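Local coordinates for nucleocapsid protein (Schmallenberg virus, PDB 4JNG) that coats the genomic RNA of the virus, shielding it from nucleases and forming the helical nucleocapsid that serves as template for transcription and replication, at residues Leu35-Ala40 / Ser119-Met124; Val42-Gln47 / Arg95-Leu100; Pro125-Lys130 / Thr139-Phe144. One frame throughout, in Å; residues are numbered along the deposited sequence.

How the contacts relate
Helix 37-45 is common to contacts 1 and 2: its first turn meets the end of helix 112-121, its last turn, with Q47 just beyond, meets helix 93-110, and the two contact centres lie about 10 Å apart. L35 CD2 and L100 CD2 pack at 3.6 Å between them. Contact 3 takes up the chain where contact 1 leaves it; their centres are about 14 Å apart, tied by a probable hydrogen bond of 2.8 Å between M124 N and Y141 OH. P125 CG against L45 CD2 joins contacts 2 and 3, whose centres are about 13 Å apart. V123, L45 and P125, one from each contact, all touch U30 of the RNA, while R95 of contact 2 binds U24.

Contact 1. Residues Leu35-Ala40 / Ser119-Met124; sequences LNFGVA and SAQIVM. With nucleotides of chain A.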
loop_
_atom_site.group_PDB
_atom_site.type_symbol
_atom_site.label_atom_id
_atom_site.label_comp_id
_atom_site.label_asym_id
_atom_site.label_seq_id
_atom_site.Cartn_x
_atom_site.Cartn_y
_atom_site.Cartn_z
ATOM N N LEU B 35 6.867 -38.849 -8.100
ATOM C CA LEU B 35 7.813 -37.751 -8.275
ATOM C C LEU B 35 8.886 -38.063 -9.311
ATOM O O LEU B 35 9.354 -39.191 -9.422
ATOM C CB LEU B 35 8.480 -37.404 -6.954
ATOM C CG LEU B 35 7.537 -36.872 -5.887
ATOM C CD1 LEU B 35 8.290 -36.796 -4.579
ATOM C CD2 LEU B 35 6.966 -35.521 -6.289
ATOM N N ASN B 36 9.249 -37.040 -10.071
ATOM C CA ASN B 36 10.434 -37.066 -10.917
ATOM C C ASN B 36 10.938 -35.636 -11.030
ATOM O O ASN B 36 10.259 -34.715 -10.595
ATOM C CB ASN B 36 10.126 -37.656 -12.296
ATOM C CG ASN B 36 9.043 -36.898 -13.031
ATOM O OD1 ASN B 36 9.251 -35.777 -13.491
ATOM N ND2 ASN B 36 7.875 -37.515 -13.155
ATOM N N PHE B 37 12.103 -35.451 -11.637
ATOM C CA PHE B 37 12.721 -34.132 -11.722
ATOM C C PHE B 37 11.948 -33.132 -12.580
ATOM O O PHE B 37 12.103 -31.927 -12.401
ATOM C CB PHE B 37 14.165 -34.238 -12.225
ATOM C CG PHE B 37 15.094 -34.989 -11.303
ATOM C CD1 PHE B 37 14.791 -35.191 -9.965
ATOM C CD2 PHE B 37 16.305 -35.466 -11.780
ATOM C CE1 PHE B 37 15.660 -35.868 -9.131
ATOM C CE2 PHE B 37 17.176 -36.145 -10.947
ATOM C CZ PHE B 37 16.856 -36.345 -9.623
ATOM N N GLY B 38 11.136 -33.617 -13.516
ATOM C CA GLY B 38 10.266 -32.737 -14.305
ATOM C C GLY B 38 9.181 -32.130 -13.432
ATOM O O GLY B 38 8.825 -30.956 -13.574
ATOM N N VAL B 39 8.641 -32.943 -12.533
ATOM C CA VAL B 39 7.600 -32.485 -11.627
ATOM C C VAL B 39 8.172 -31.426 -10.683
ATOM O O VAL B 39 7.534 -30.394 -10.454
ATOM C CB VAL B 39 6.986 -33.656 -10.829
ATOM C CG1 VAL B 39 6.031 -33.146 -9.767
ATOM C CG2 VAL B 39 6.261 -34.605 -11.773
ATOM N N ALA B 40 9.372 -31.664 -10.155
ATOM C CA ALA B 40 10.011 -30.681 -9.272
ATOM C C ALA B 40 10.444 -29.451 -10.065
ATOM O O ALA B 40 10.405 -28.337 -9.549
ATOM C CB ALA B 40 11.196 -31.287 -8.536
ATOM N N SER B 119 20.753 -31.564 -12.199
ATOM C CA SER B 119 21.477 -30.346 -12.573
ATOM C C SER B 119 21.084 -29.797 -13.948
ATOM O O SER B 119 21.164 -28.589 -14.175
ATOM C CB SER B 119 22.994 -30.570 -12.490
ATOM O OG SER B 119 23.474 -31.371 -13.566
ATOM N N ALA B 120 20.642 -30.672 -14.851
ATOM C CA ALA B 120 20.249 -30.256 -16.196
ATOM C C ALA B 120 18.772 -29.877 -16.319
ATOM O O ALA B 120 18.410 -29.126 -17.220
ATOM C CB ALA B 120 20.609 -31.335 -17.212
ATOM N N GLN B 121 17.929 -30.369 -15.409
ATOM C CA GLN B 121 16.484 -30.104 -15.458
ATOM C C GLN B 121 15.978 -29.049 -14.465
ATOM O O GLN B 121 15.111 -28.248 -14.810
ATOM C CB GLN B 121 15.711 -31.390 -15.198
ATOM C CG GLN B 121 15.769 -32.412 -16.306
ATOM C CD GLN B 121 15.082 -33.684 -15.884
ATOM O OE1 GLN B 121 15.694 -34.558 -15.272
ATOM N NE2 GLN B 121 13.794 -33.782 -16.177
ATOM N N ILE B 122 16.512 -29.052 -13.245
ATOM C CA ILE B 122 15.932 -28.257 -12.143
ATOM C C ILE B 122 16.590 -26.894 -11.927
ATOM O O ILE B 122 17.817 -26.778 -11.822
ATOM C CB ILE B 122 15.933 -29.063 -10.829
ATOM C CG1 ILE B 122 15.093 -30.328 -11.009
ATOM C CG2 ILE B 122 15.383 -28.235 -9.667
ATOM C CD1 ILE B 122 15.308 -31.360 -9.931
ATOM N N VAL B 123 15.741 -25.871 -11.827
ATOM C CA VAL B 123 16.163 -24.492 -11.690
ATOM C C VAL B 123 15.663 -23.933 -10.359
ATOM O O VAL B 123 14.487 -24.038 -10.043
ATOM C CB VAL B 123 15.613 -23.649 -12.856
ATOM C CG1 VAL B 123 16.189 -22.253 -12.817
ATOM C CG2 VAL B 123 15.952 -24.304 -14.193
ATOM N N MET B 124 16.565 -23.352 -9.579
ATOM C CA MET B 124 16.204 -22.705 -8.311
ATOM C C MET B 124 16.380 -21.202 -8.495
ATOM O O MET B 124 17.467 -20.668 -8.271
ATOM C CB MET B 124 17.085 -23.225 -7.170
ATOM C CG MET B 124 16.641 -22.839 -5.758
ATOM S SD MET B 124 15.049 -23.517 -5.223
ATOM C CE MET B 124 15.245 -25.249 -5.646
ATOM P P U A 30 13.486 -14.416 -11.990
ATOM O OP1 U A 30 13.671 -12.959 -11.778
ATOM O OP2 U A 30 12.439 -14.902 -12.926
ATOM O "O5'" U A 30 14.892 -15.020 -12.434
ATOM C "C5'" U A 30 15.322 -16.270 -11.885
ATOM C "C4'" U A 30 16.486 -16.865 -12.645
ATOM O "O4'" U A 30 16.310 -18.310 -12.680
ATOM C "C3'" U A 30 16.673 -16.441 -14.100
ATOM O "O3'" U A 30 17.550 -15.320 -14.215
ATOM C "C2'" U A 30 17.320 -17.679 -14.710
ATOM O "O2'" U A 30 18.707 -17.765 -14.457
ATOM C "C1'" U A 30 16.583 -18.798 -13.980
ATOM N N1 U A 30 15.314 -19.179 -14.617
ATOM C C2 U A 30 15.360 -20.152 -15.598
ATOM O O2 U A 30 16.394 -20.702 -15.937
ATOM N N3 U A 30 14.148 -20.466 -16.157
ATOM C C4 U A 30 12.921 -19.916 -15.854
ATOM O O4 U A 30 11.918 -20.307 -16.453
ATOM C C5 U A 30 12.956 -18.909 -14.838
ATOM C C6 U A 30 14.122 -18.583 -14.268
#
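F37 meets Q121 and I122 where helix 37-45 begins and helix 112-121 ends. Starting from its CB, the F37 side chain first touches the amide of Q121, with CB 3.4 Å from OE1. CG, anti to the carbonyl carbon (chi1 -64°), lies 3.9 Å from I122 CD1. From there the two sides of the ring part company: CD1 stays against the same methyl, whereas CD2 has Q121 OE1 as its neighbour at 3.7 Å. That oxygen lies at the ring edge, in its plane, where the positively polarised C-H groups suit an acceptor, and the amide plane is turned 62° from the ring. The F37 side chain also touches T107 of helix 93-110 and E117 and A118 of helix 112-121. A large flat residue suits a site where three helices converge.

I122, the first residue beyond the helical turns, crosses F37 at about a right angle; its CG1 rests 3.7 Å from F37 O, and CD1 reaches on to A40 CB at 4.3 Å. A40 is small enough to let this branched chain lie close to the helix. No hydrogen bond spans the two segments. N36, the N-cap, makes its bonds within its own segment: OD1 accepts from V39 N at 3.1 Å (N-H...O 147°) and, weakly, from G38 N. Asparagine suits this place because its short side chain can reach the amides of G38 and V39. The result is characteristic of an N-capped helix start packed against the C-terminal end of another helix.

Contact 2. Residues Val42-Gln47 / Arg95-Leu100; sequences VFFLNQ and RMSGYL. With nucleotides of chain A.
S97 OG, which hydrogen-bonds the carbonyl oxygen of P146 outside the two segments, lies 3.3 Å from F44 CE1, at the edge of that ring. Serine fits here: it is small enough for two phenylalanines to approach, and its hydroxyl is satisfied in a buried setting. Around it lies a helix-helix interface, with the end of helix 37-45 packed on helix 93-110 in the core of this mainly helical protein.

F43 is the central wedge. Its CB points toward the other helix, and CG is anti to the backbone N (chi1 178°). L100 CD1 sits over one face, 3.9 Å from the F43 ring centroid, a CH-pi contact 25° off the normal; Q47 CB lies over the opposite face, displaced toward the rim. M96, fully extended, brings SD obliquely to within 3.7 Å of F43 CE1, a Met-aromatic contact that suits an unbranched, polarisable chain. CE2 of the F43 ring approaches S97 CA at 3.5 Å. The two phenylalanines also meet each other, with F43 CD2 above the centre of the F44 ring. F44 and L100 run antiparallel alongside one another, F44 CZ to L100 CB being 4.1 Å.

Both segments also carry RNA contacts. On one side L45 CD2 touches the base of U30, 3.3 Å from its C4. On the other, the extended R95, with F18 in a cation-pi contact, gives its NE-H to OP1 of U24 in a nearly straight hydrogen bond of 2.9 Å.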
loop_
_atom_site.group_PDB
_atom_site.type_symbol
_atom_site.label_atom_id
_atom_site.label_comp_id
_atom_site.label_asym_id
_atom_site.label_seq_id
_atom_site.Cartn_x
_atom_site.Cartn_y
_atom_site.Cartn_z
ATOM N N VAL B 42 8.883 -28.078 -12.539
ATOM C CA VAL B 42 7.700 -27.258 -12.726
ATOM C C VAL B 42 7.315 -26.588 -11.400
ATOM O O VAL B 42 7.020 -25.393 -11.372
ATOM C CB VAL B 42 6.519 -28.083 -13.262
ATOM C CG1 VAL B 42 5.258 -27.238 -13.312
ATOM C CG2 VAL B 42 6.833 -28.622 -14.653
ATOM N N PHE B 43 7.333 -27.347 -10.310
ATOM C CA PHE B 43 7.028 -26.751 -9.013
ATOM C C PHE B 43 7.841 -25.485 -8.776
ATOM O O PHE B 43 7.267 -24.423 -8.534
ATOM C CB PHE B 43 7.246 -27.710 -7.846
ATOM C CG PHE B 43 6.982 -27.076 -6.516
ATOM C CD1 PHE B 43 5.688 -26.969 -6.036
ATOM C CD2 PHE B 43 8.018 -26.538 -5.767
ATOM C CE1 PHE B 43 5.434 -26.350 -4.824
ATOM C CE2 PHE B 43 7.769 -25.925 -4.558
ATOM C CZ PHE B 43 6.473 -25.833 -4.079
ATOM N N PHE B 44 9.166 -25.595 -8.860
ATOM C CA PHE B 44 10.041 -24.495 -8.420
ATOM C C PHE B 44 10.047 -23.276 -9.337
ATOM O O PHE B 44 10.386 -22.188 -8.891
ATOM C CB PHE B 44 11.472 -24.978 -8.172
ATOM C CG PHE B 44 11.615 -25.792 -6.924
ATOM C CD1 PHE B 44 11.499 -25.185 -5.677
ATOM C CD2 PHE B 44 11.862 -27.158 -6.984
ATOM C CE1 PHE B 44 11.620 -25.927 -4.520
ATOM C CE2 PHE B 44 11.979 -27.905 -5.824
ATOM C CZ PHE B 44 11.850 -27.288 -4.589
ATOM N N LEU B 45 9.676 -23.434 -10.604
ATOM C CA LEU B 45 9.510 -22.257 -11.460
ATOM C C LEU B 45 8.131 -21.594 -11.312
ATOM O O LEU B 45 7.983 -20.411 -11.615
ATOM C CB LEU B 45 9.795 -22.598 -12.920
ATOM C CG LEU B 45 11.266 -22.949 -13.168
ATOM C CD1 LEU B 45 11.419 -23.733 -14.459
ATOM C CD2 LEU B 45 12.132 -21.701 -13.179
ATOM N N ASN B 46 7.136 -22.346 -10.837
ATOM C CA ASN B 46 5.768 -21.841 -10.712
ATOM C C ASN B 46 5.327 -21.627 -9.267
ATOM O O ASN B 46 4.134 -21.514 -8.981
ATOM C CB ASN B 46 4.806 -22.789 -11.417
ATOM C CG ASN B 46 4.979 -22.769 -12.916
ATOM O OD1 ASN B 46 5.762 -23.533 -13.470
ATOM N ND2 ASN B 46 4.243 -21.893 -13.584
ATOM N N GLN B 47 6.297 -21.546 -8.362
ATOM C CA GLN B 47 6.008 -21.537 -6.947
ATOM C C GLN B 47 5.502 -20.163 -6.502
ATOM O O GLN B 47 4.579 -20.077 -5.700
ATOM C CB GLN B 47 7.240 -21.940 -6.137
ATOM C CG GLN B 47 6.978 -21.926 -4.638
ATOM C CD GLN B 47 8.187 -22.285 -3.807
ATOM O OE1 GLN B 47 9.315 -22.284 -4.288
ATOM N NE2 GLN B 47 7.954 -22.571 -2.529
ATOM N N ARG B 95 5.797 -25.987 2.897
ATOM C CA ARG B 95 6.253 -27.301 3.337
ATOM C C ARG B 95 6.641 -28.169 2.133
ATOM O O ARG B 95 7.678 -28.823 2.136
ATOM C CB ARG B 95 5.180 -27.992 4.174
ATOM C CG ARG B 95 4.986 -27.377 5.568
ATOM C CD ARG B 95 4.011 -28.214 6.382
ATOM N NE ARG B 95 3.725 -27.634 7.684
ATOM C CZ ARG B 95 2.881 -28.135 8.585
ATOM N NH1 ARG B 95 2.197 -29.250 8.346
ATOM N NH2 ARG B 95 2.726 -27.503 9.747
ATOM N N MET B 96 5.791 -28.124 1.112
ATOM C CA MET B 96 5.945 -28.899 -0.118
ATOM C C MET B 96 7.286 -28.595 -0.782
ATOM O O MET B 96 8.014 -29.499 -1.188
ATOM C CB MET B 96 4.790 -28.524 -1.042
ATOM C CG MET B 96 4.714 -29.295 -2.330
ATOM S SD MET B 96 3.239 -28.803 -3.221
ATOM C CE MET B 96 3.604 -29.701 -4.729
ATOM N N SER B 97 7.615 -27.306 -0.851
ATOM C CA SER B 97 8.889 -26.837 -1.370
ATOM C C SER B 97 10.088 -27.425 -0.627
ATOM O O SER B 97 11.070 -27.825 -1.248
ATOM C CB SER B 97 8.938 -25.315 -1.302
ATOM O OG SER B 97 10.180 -24.820 -1.749
ATOM N N GLY B 98 10.013 -27.457 0.701
ATOM C CA GLY B 98 11.070 -28.053 1.514
ATOM C C GLY B 98 11.165 -29.562 1.317
ATOM O O GLY B 98 12.260 -30.116 1.157
ATOM N N TYR B 99 10.020 -30.233 1.317
ATOM C CA TYR B 99 10.018 -31.677 1.097
ATOM C C TYR B 99 10.632 -32.024 -0.265
ATOM O O TYR B 99 11.505 -32.875 -0.326
ATOM C CB TYR B 99 8.614 -32.273 1.219
ATOM C CG TYR B 99 7.974 -32.158 2.588
ATOM C CD1 TYR B 99 8.732 -31.915 3.745
ATOM C CD2 TYR B 99 6.601 -32.314 2.734
ATOM C CE1 TYR B 99 8.126 -31.823 4.989
ATOM C CE2 TYR B 99 5.992 -32.223 3.977
ATOM C CZ TYR B 99 6.758 -31.982 5.097
ATOM O OH TYR B 99 6.137 -31.904 6.319
ATOM N N LEU B 100 10.215 -31.324 -1.321
ATOM C CA LEU B 100 10.701 -31.596 -2.690
ATOM C C LEU B 100 12.196 -31.339 -2.832
ATOM O O LEU B 100 12.902 -32.119 -3.468
ATOM C CB LEU B 100 9.928 -30.798 -3.747
ATOM C CG LEU B 100 8.514 -31.258 -4.113
ATOM C CD1 LEU B 100 7.844 -30.209 -4.990
ATOM C CD2 LEU B 100 8.493 -32.613 -4.825
ATOM P P U A 30 13.486 -14.416 -11.990
ATOM O OP1 U A 30 13.671 -12.959 -11.778
ATOM O OP2 U A 30 12.439 -14.902 -12.926
ATOM O "O5'" U A 30 14.892 -15.020 -12.434
ATOM C "C5'" U A 30 15.322 -16.270 -11.885
ATOM C "C4'" U A 30 16.486 -16.865 -12.645
ATOM O "O4'" U A 30 16.310 -18.310 -12.680
ATOM C "C3'" U A 30 16.673 -16.441 -14.100
ATOM O "O3'" U A 30 17.550 -15.320 -14.215
ATOM C "C2'" U A 30 17.320 -17.679 -14.710
ATOM O "O2'" U A 30 18.707 -17.765 -14.457
ATOM C "C1'" U A 30 16.583 -18.798 -13.980
ATOM N N1 U A 30 15.314 -19.179 -14.617
ATOM C C2 U A 30 15.360 -20.152 -15.598
ATOM O O2 U A 30 16.394 -20.702 -15.937
ATOM N N3 U A 30 14.148 -20.466 -16.157
ATOM C C4 U A 30 12.921 -19.916 -15.854
ATOM O O4 U A 30 11.918 -20.307 -16.453
ATOM C C5 U A 30 12.956 -18.909 -14.838
ATOM C C6 U A 30 14.122 -18.583 -14.268
ATOM P P U A 24 4.763 -24.106 9.328
ATOM O OP1 U A 24 4.834 -25.041 8.150
ATOM O OP2 U A 24 5.967 -23.335 9.716
ATOM O "O5'" U A 24 3.596 -23.060 9.072
ATOM C "C5'" U A 24 2.236 -23.469 8.877
ATOM C "C4'" U A 24 1.335 -22.259 8.875
ATOM O "O4'" U A 24 1.205 -21.739 10.230
ATOM C "C3'" U A 24 1.825 -21.068 8.067
ATOM O "O3'" U A 24 1.530 -21.203 6.688
ATOM C "C2'" U A 24 1.061 -19.922 8.720
ATOM O "O2'" U A 24 -0.300 -19.817 8.349
ATOM C "C1'" U A 24 1.133 -20.324 10.191
ATOM N N1 U A 24 2.294 -19.772 10.906
ATOM C C2 U A 24 2.215 -18.458 11.328
ATOM O O2 U A 24 1.243 -17.754 11.116
ATOM N N3 U A 24 3.322 -17.998 11.997
ATOM C C4 U A 24 4.472 -18.702 12.286
ATOM O O4 U A 24 5.384 -18.146 12.900
ATOM C C5 U A 24 4.478 -20.052 11.813
ATOM C C6 U A 24 3.416 -20.529 11.153
#

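Contact 3. Residues Pro125-Lys130 / Thr139-Phe144; sequences PLAEVK and TMYLGF. With nucleotides of chain A.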
loop_
_atom_site.group_PDB
_atom_site.type_symbol
_atom_site.label_atom_id
_atom_site.label_comp_id
_atom_site.label_asym_id
_atom_site.label_seq_id
_atom_site.Cartn_x
_atom_site.Cartn_y
_atom_site.Cartn_z
ATOM N N PRO B 125 15.312 -20.512 -8.929
ATOM C CA PRO B 125 15.379 -19.062 -9.017
ATOM C C PRO B 125 15.282 -18.452 -7.631
ATOM O O PRO B 125 14.190 -18.231 -7.126
ATOM C CB PRO B 125 14.159 -18.695 -9.869
ATOM C CG PRO B 125 13.470 -19.962 -10.207
ATOM C CD PRO B 125 13.971 -21.002 -9.265
ATOM N N LEU B 126 16.436 -18.200 -7.035
ATOM C CA LEU B 126 16.558 -17.740 -5.648
ATOM C C LEU B 126 18.019 -17.944 -5.287
ATOM O O LEU B 126 18.656 -17.082 -4.681
ATOM C CB LEU B 126 15.659 -18.537 -4.687
ATOM C CG LEU B 126 14.313 -17.919 -4.322
ATOM C CD1 LEU B 126 13.229 -18.971 -4.134
ATOM C CD2 LEU B 126 14.454 -17.075 -3.068
ATOM N N ALA B 127 18.521 -19.120 -5.656
ATOM C CA ALA B 127 19.937 -19.427 -5.608
ATOM C C ALA B 127 20.671 -18.649 -6.684
ATOM O O ALA B 127 21.717 -18.060 -6.418
ATOM C CB ALA B 127 20.156 -20.926 -5.813
ATOM N N GLU B 128 20.113 -18.658 -7.896
ATOM C CA GLU B 128 20.774 -18.083 -9.064
ATOM C C GLU B 128 21.095 -16.615 -8.885
ATOM O O GLU B 128 22.239 -16.191 -9.073
ATOM C CB GLU B 128 19.906 -18.248 -10.323
ATOM C CG GLU B 128 19.742 -19.679 -10.814
ATOM C CD GLU B 128 21.060 -20.335 -11.176
ATOM O OE1 GLU B 128 22.075 -20.064 -10.500
ATOM O OE2 GLU B 128 21.084 -21.136 -12.134
ATOM N N VAL B 129 20.088 -15.844 -8.490
ATOM C CA VAL B 129 20.231 -14.393 -8.433
ATOM C C VAL B 129 21.285 -13.973 -7.398
ATOM O O VAL B 129 21.757 -12.835 -7.413
ATOM C CB VAL B 129 18.867 -13.688 -8.226
ATOM C CG1 VAL B 129 17.923 -14.023 -9.378
ATOM C CG2 VAL B 129 18.230 -14.057 -6.890
ATOM N N LYS B 130 21.675 -14.910 -6.533
ATOM C CA LYS B 130 22.820 -14.734 -5.637
ATOM C C LYS B 130 24.128 -15.339 -6.180
ATOM O O LYS B 130 25.116 -15.437 -5.448
ATOM C CB LYS B 130 22.493 -15.338 -4.265
ATOM C CG LYS B 130 21.519 -14.507 -3.441
ATOM C CD LYS B 130 22.173 -13.228 -2.939
ATOM C CE LYS B 130 21.404 -12.609 -1.778
ATOM N NZ LYS B 130 22.325 -11.939 -0.815
ATOM N N THR B 139 23.802 -29.175 -1.999
ATOM C CA THR B 139 23.319 -28.749 -0.682
ATOM C C THR B 139 23.171 -27.230 -0.584
ATOM O O THR B 139 22.229 -26.744 0.026
ATOM C CB THR B 139 24.195 -29.259 0.489
ATOM O OG1 THR B 139 25.452 -28.575 0.505
ATOM C CG2 THR B 139 24.427 -30.750 0.393
ATOM N N MET B 140 24.088 -26.485 -1.196
ATOM C CA MET B 140 24.011 -25.022 -1.169
ATOM C C MET B 140 22.905 -24.513 -2.085
ATOM O O MET B 140 22.098 -23.660 -1.685
ATOM C CB MET B 140 25.344 -24.391 -1.578
ATOM C CG MET B 140 25.399 -22.909 -1.245
ATOM S SD MET B 140 26.991 -22.123 -1.532
ATOM C CE MET B 140 26.429 -20.435 -1.687
ATOM N N TYR B 141 22.881 -25.046 -3.306
ATOM C CA TYR B 141 21.930 -24.650 -4.340
ATOM C C TYR B 141 20.487 -24.952 -3.950
ATOM O O TYR B 141 19.604 -24.121 -4.129
ATOM C CB TYR B 141 22.264 -25.364 -5.660
ATOM C CG TYR B 141 21.464 -24.886 -6.850
ATOM C CD1 TYR B 141 21.767 -23.686 -7.478
ATOM C CD2 TYR B 141 20.406 -25.638 -7.355
ATOM C CE1 TYR B 141 21.041 -23.240 -8.566
ATOM C CE2 TYR B 141 19.676 -25.202 -8.451
ATOM C CZ TYR B 141 19.999 -24.002 -9.051
ATOM O OH TYR B 141 19.270 -23.563 -10.138
ATOM N N LEU B 142 20.247 -26.152 -3.438
ATOM C CA LEU B 142 18.906 -26.535 -3.024
ATOM C C LEU B 142 18.573 -25.932 -1.670
ATOM O O LEU B 142 17.403 -25.750 -1.349
ATOM C CB LEU B 142 18.764 -28.052 -2.962
ATOM C CG LEU B 142 18.929 -28.808 -4.277
ATOM C CD1 LEU B 142 18.939 -30.291 -3.978
ATOM C CD2 LEU B 142 17.827 -28.471 -5.271
ATOM N N GLY B 143 19.604 -25.620 -0.889
ATOM C CA GLY B 143 19.437 -24.920 0.389
ATOM C C GLY B 143 18.742 -23.573 0.280
ATOM O O GLY B 143 18.249 -23.047 1.282
ATOM N N PHE B 144 18.704 -23.015 -0.926
ATOM C CA PHE B 144 17.990 -21.766 -1.195
ATOM C C PHE B 144 16.470 -21.938 -1.287
ATOM O O PHE B 144 15.738 -20.945 -1.282
ATOM C CB PHE B 144 18.500 -21.131 -2.498
ATOM C CG PHE B 144 19.717 -20.264 -2.323
ATOM C CD1 PHE B 144 19.595 -18.961 -1.847
ATOM C CD2 PHE B 144 20.982 -20.735 -2.650
ATOM C CE1 PHE B 144 20.709 -18.156 -1.690
ATOM C CE2 PHE B 144 22.100 -19.931 -2.491
ATOM C CZ PHE B 144 21.963 -18.640 -2.008
ATOM P P U A 29 12.983 -11.283 -6.571
ATOM O OP1 U A 29 13.613 -10.524 -7.681
ATOM O OP2 U A 29 11.569 -11.014 -6.206
ATOM O "O5'" U A 29 13.117 -12.845 -6.851
ATOM C "C5'" U A 29 14.295 -13.397 -7.465
ATOM C "C4'" U A 29 13.920 -14.605 -8.287
ATOM O "O4'" U A 29 13.312 -15.602 -7.415
ATOM C "C3'" U A 29 12.910 -14.347 -9.404
ATOM O "O3'" U A 29 13.228 -15.118 -10.561
ATOM C "C2'" U A 29 11.597 -14.799 -8.774
ATOM O "O2'" U A 29 10.568 -15.145 -9.677
ATOM C "C1'" U A 29 12.068 -15.996 -7.953
ATOM N N1 U A 29 11.173 -16.382 -6.851
ATOM C C2 U A 29 10.985 -17.731 -6.612
ATOM O O2 U A 29 11.543 -18.603 -7.256
ATOM N N3 U A 29 10.121 -18.021 -5.585
ATOM C C4 U A 29 9.439 -17.125 -4.791
ATOM O O4 U A 29 8.692 -17.544 -3.905
ATOM C C5 U A 29 9.679 -15.749 -5.104
ATOM C C6 U A 29 10.518 -15.432 -6.097
ATOM P P U A 28 9.762 -9.648 -2.613
ATOM O OP1 U A 28 9.902 -8.404 -3.410
ATOM O OP2 U A 28 8.649 -10.582 -2.912
ATOM O "O5'" U A 28 11.148 -10.431 -2.703
ATOM C "C5'" U A 28 12.392 -9.715 -2.810
ATOM C "C4'" U A 28 13.554 -10.674 -2.908
ATOM O "O4'" U A 28 13.633 -11.482 -1.709
ATOM C "C3'" U A 28 13.472 -11.686 -4.039
ATOM O "O3'" U A 28 13.882 -11.094 -5.265
ATOM C "C2'" U A 28 14.382 -12.808 -3.548
ATOM O "O2'" U A 28 15.743 -12.650 -3.893
ATOM C "C1'" U A 28 14.159 -12.759 -2.032
ATOM N N1 U A 28 13.216 -13.779 -1.552
ATOM C C2 U A 28 13.731 -14.868 -0.877
ATOM O O2 U A 28 14.924 -15.013 -0.665
ATOM N N3 U A 28 12.798 -15.781 -0.455
ATOM C C4 U A 28 11.432 -15.721 -0.635
ATOM O O4 U A 28 10.722 -16.625 -0.194
ATOM C C5 U A 28 10.976 -14.566 -1.345
ATOM C C6 U A 28 11.862 -13.659 -1.772
ATOM P P U A 30 13.486 -14.416 -11.990
ATOM O OP1 U A 30 13.671 -12.959 -11.778
ATOM O OP2 U A 30 12.439 -14.902 -12.926
ATOM O "O5'" U A 30 14.892 -15.020 -12.434
ATOM C "C5'" U A 30 15.322 -16.270 -11.885
ATOM C "C4'" U A 30 16.486 -16.865 -12.645
ATOM O "O4'" U A 30 16.310 -18.310 -12.680
ATOM C "C3'" U A 30 16.673 -16.441 -14.100
ATOM O "O3'" U A 30 17.550 -15.320 -14.215
ATOM C "C2'" U A 30 17.320 -17.679 -14.710
ATOM O "O2'" U A 30 18.707 -17.765 -14.457
ATOM C "C1'" U A 30 16.583 -18.798 -13.980
ATOM N N1 U A 30 15.314 -19.179 -14.617
ATOM C C2 U A 30 15.360 -20.152 -15.598
ATOM O O2 U A 30 16.394 -20.702 -15.937
ATOM N N3 U A 30 14.148 -20.466 -16.157
ATOM C C4 U A 30 12.921 -19.916 -15.854
ATOM O O4 U A 30 11.918 -20.307 -16.453
ATOM C C5 U A 30 12.956 -18.909 -14.838
ATOM C C6 U A 30 14.122 -18.583 -14.268
#
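A127 and F144 form the tight half of this contact. A127 CA stands over one face of the F144 ring, 3.6 Å from its centroid and 21° off the normal, a CH-pi contact, while A127 CB comes to 3.3 Å from F144 CD2. The same methyl reaches Y141 CD1 at 3.6 Å; alanine's single methyl suits the narrow place between the two rings. L126 O adds a backbone neighbour to F144 CD1.

Outward the fit slackens. K130 CB lies 4.0 Å from F144 CZ, and the chain then bends away (CD at chi2 -71°) before its NZ forms a salt bridge with D170. E128 hangs beside the tyrosine edge, its OE2 at 3.6 Å from Y141 OH, a hydroxyl already engaged with M124 N. Both charged residues are partly exposed, as suits their polar ends.

The RNA lies alongside the loop. L126 divides its branches between two bases, CD2 at 3.2 Å from C2 of U28 and CD1 near N3 of U29, and P125 CB packs 3.4 Å from C5' of U30. The 125-130 loop, backed by Y141 of helix 138-142 and by F144 just after it, thus lies against U28-U30, consistent with lining part of the RNA-binding groove of this nucleoprotein.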